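Local coordinates for uncharacterized protein (Saccharomonospora viridis, PDB 3RMQ) that is of unknown function but binds a zinc ion through a site of three cysteines and one histidine, at residues E58-T63 and P88-R93. The protein carries 1 engineered substitution. Sequence-based numbering, arbitrary orientation.
With ZN (zinc ion), chain B.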
loop_
_atom_site.group_PDB
_atom_site.type_symbol
_atom_site.label_atom_id
_atom_site.label_comp_id
_atom_site.label_asym_id
_atom_site.label_seq_id
_atom_site.Cartn_x
_atom_site.Cartn_y
_atom_site.Cartn_z
ATOM N N GLU A 58 8.111 0.557 -0.877
ATOM C CA GLU A 58 6.702 0.165 -1.007
ATOM C C GLU A 58 5.814 0.797 0.081
ATOM O O GLU A 58 6.227 0.962 1.227
ATOM C CB GLU A 58 6.560 -1.354 -0.952
ATOM C CG GLU A 58 7.015 -2.028 -2.208
ATOM C CD GLU A 58 8.533 -2.171 -2.322
ATOM O OE1 GLU A 58 9.197 -2.345 -1.268
ATOM O OE2 GLU A 58 9.052 -2.094 -3.476
ATOM N N CYS A 59 4.588 1.131 -0.281
ATOM C CA CYS A 59 3.580 1.628 0.659
ATOM C C CYS A 59 3.194 0.467 1.579
ATOM O O CYS A 59 2.702 -0.563 1.111
ATOM C CB CYS A 59 2.321 2.117 -0.111
ATOM S SG CYS A 59 0.951 2.560 1.051
ATOM N N PRO A 60 3.471 0.572 2.896
ATOM C CA PRO A 60 3.147 -0.584 3.755
ATOM C C PRO A 60 1.662 -0.908 3.739
ATOM O O PRO A 60 1.272 -2.078 3.793
ATOM C CB PRO A 60 3.554 -0.101 5.168
ATOM C CG PRO A 60 4.650 0.914 4.894
ATOM C CD PRO A 60 4.169 1.638 3.630
ATOM N N VAL A 61 0.812 0.119 3.684
ATOM C CA VAL A 61 -0.631 -0.133 3.763
ATOM C C VAL A 61 -1.143 -0.857 2.509
ATOM O O VAL A 61 -1.871 -1.860 2.591
ATOM C CB VAL A 61 -1.382 1.202 3.954
ATOM C CG1 VAL A 61 -2.865 0.962 3.919
ATOM C CG2 VAL A 61 -0.939 1.824 5.324
ATOM N N CYS A 62 -0.751 -0.354 1.351
ATOM C CA CYS A 62 -1.109 -1.007 0.090
ATOM C C CYS A 62 -0.600 -2.463 0.033
ATOM O O CYS A 62 -1.290 -3.338 -0.502
ATOM C CB CYS A 62 -0.507 -0.248 -1.114
ATOM S SG CYS A 62 -1.442 1.174 -1.621
ATOM N N THR A 63 0.610 -2.708 0.517
ATOM C CA THR A 63 1.205 -4.063 0.439
ATOM C C THR A 63 0.357 -5.057 1.251
ATOM O O THR A 63 0.045 -6.143 0.788
ATOM C CB THR A 63 2.681 -4.075 0.973
ATOM O OG1 THR A 63 3.505 -3.161 0.211
ATOM C CG2 THR A 63 3.305 -5.526 0.874
ATOM N N PRO A 88 1.974 6.148 13.253
ATOM C CA PRO A 88 0.552 6.185 13.597
ATOM C C PRO A 88 -0.281 6.523 12.368
ATOM O O PRO A 88 -1.381 6.022 12.234
ATOM C CB PRO A 88 0.467 7.300 14.666
ATOM C CG PRO A 88 1.807 7.298 15.305
ATOM C CD PRO A 88 2.796 6.948 14.185
ATOM N N ALA A 89 0.242 7.341 11.461
ATOM C CA ALA A 89 -0.491 7.673 10.263
ATOM C C ALA A 89 -0.757 6.410 9.451
ATOM O O ALA A 89 -1.861 6.210 8.956
ATOM C CB ALA A 89 0.302 8.704 9.403
ATOM N N LEU A 90 0.264 5.571 9.300
ATOM C CA LEU A 90 0.104 4.346 8.490
ATOM C C LEU A 90 -0.772 3.315 9.151
ATOM O O LEU A 90 -1.581 2.691 8.504
ATOM C CB LEU A 90 1.450 3.699 8.195
ATOM C CG LEU A 90 2.266 4.580 7.247
ATOM C CD1 LEU A 90 3.702 4.134 7.224
ATOM C CD2 LEU A 90 1.646 4.435 5.859
ATOM N N ILE A 91 -0.593 3.121 10.452
ATOM C CA ILE A 91 -1.367 2.123 11.187
ATOM C C ILE A 91 -2.824 2.510 11.177
ATOM O O ILE A 91 -3.690 1.670 10.957
ATOM C CB ILE A 91 -0.850 1.959 12.649
ATOM C CG1 ILE A 91 0.624 1.509 12.627
ATOM C CG2 ILE A 91 -1.723 0.963 13.416
ATOM C CD1 ILE A 91 1.323 1.549 14.041
ATOM N N THR A 92 -3.129 3.773 11.423
ATOM C CA THR A 92 -4.539 4.126 11.489
ATOM C C THR A 92 -5.127 4.095 10.068
ATOM O O THR A 92 -6.302 3.757 9.883
ATOM C CB THR A 92 -4.784 5.460 12.233
ATOM O OG1 THR A 92 -4.154 6.523 11.524
ATOM C CG2 THR A 92 -4.218 5.375 13.655
ATOM N N ARG A 93 -4.308 4.379 9.058
ATOM C CA ARG A 93 -4.761 4.225 7.676
ATOM C C ARG A 93 -5.054 2.729 7.342
ATOM O O ARG A 93 -6.059 2.412 6.704
ATOM C CB ARG A 93 -3.717 4.818 6.715
ATOM C CG ARG A 93 -4.131 4.804 5.256
ATOM C CD ARG A 93 -3.054 5.576 4.370
ATOM N NE ARG A 93 -2.893 6.957 4.837
ATOM C CZ ARG A 93 -1.729 7.604 4.969
ATOM N NH1 ARG A 93 -0.587 7.016 4.658
ATOM N NH2 ARG A 93 -1.701 8.865 5.419
HETATM ZN ZN ZN B . -0.625 3.045 -0.629
#
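Just before the helical turn whose Val61 packs against Leu90, the sulfur of Cys59 is gripped twice: SG binds the zinc ion at 2.4 Å and also accepts a hydrogen bond from Cys62 N in a nearly straight cap (3.4 Å, 173°). A chi1 of 173° swings the thiolate away from its own backbone N and beside the carbonyl carbon, in line with the N-H of Cys62, where the zinc, this N-H and the start of helix 60-69 would together probably stabilise its negative charge. The carbonyl Cys59 O also has two donors, Thr63 N and, from the opposite face of its plane, Thr63 OG1 at 2.9 Å. Side-chain packing on helix 88-97 is mainly apolar. Val61 turns CG2 anti to its carbonyl carbon, and this methyl meets Leu90 CD2 at 3.7 Å and lies 3.4 Å from Leu90 O. The other branch, CG1, approaches Arg93 CG at 4.3 Å. Pro60 crosses Leu90 at about a right angle, while Phe84 and Trp86 also touch the proline. Cys62 SG binds zinc at 2.3 Å, and His17 and Cys36 complete the ligand set. One helix start thus packs on a neighbouring helix and supplies the CxxC half of a three-cysteine, one-histidine zinc site.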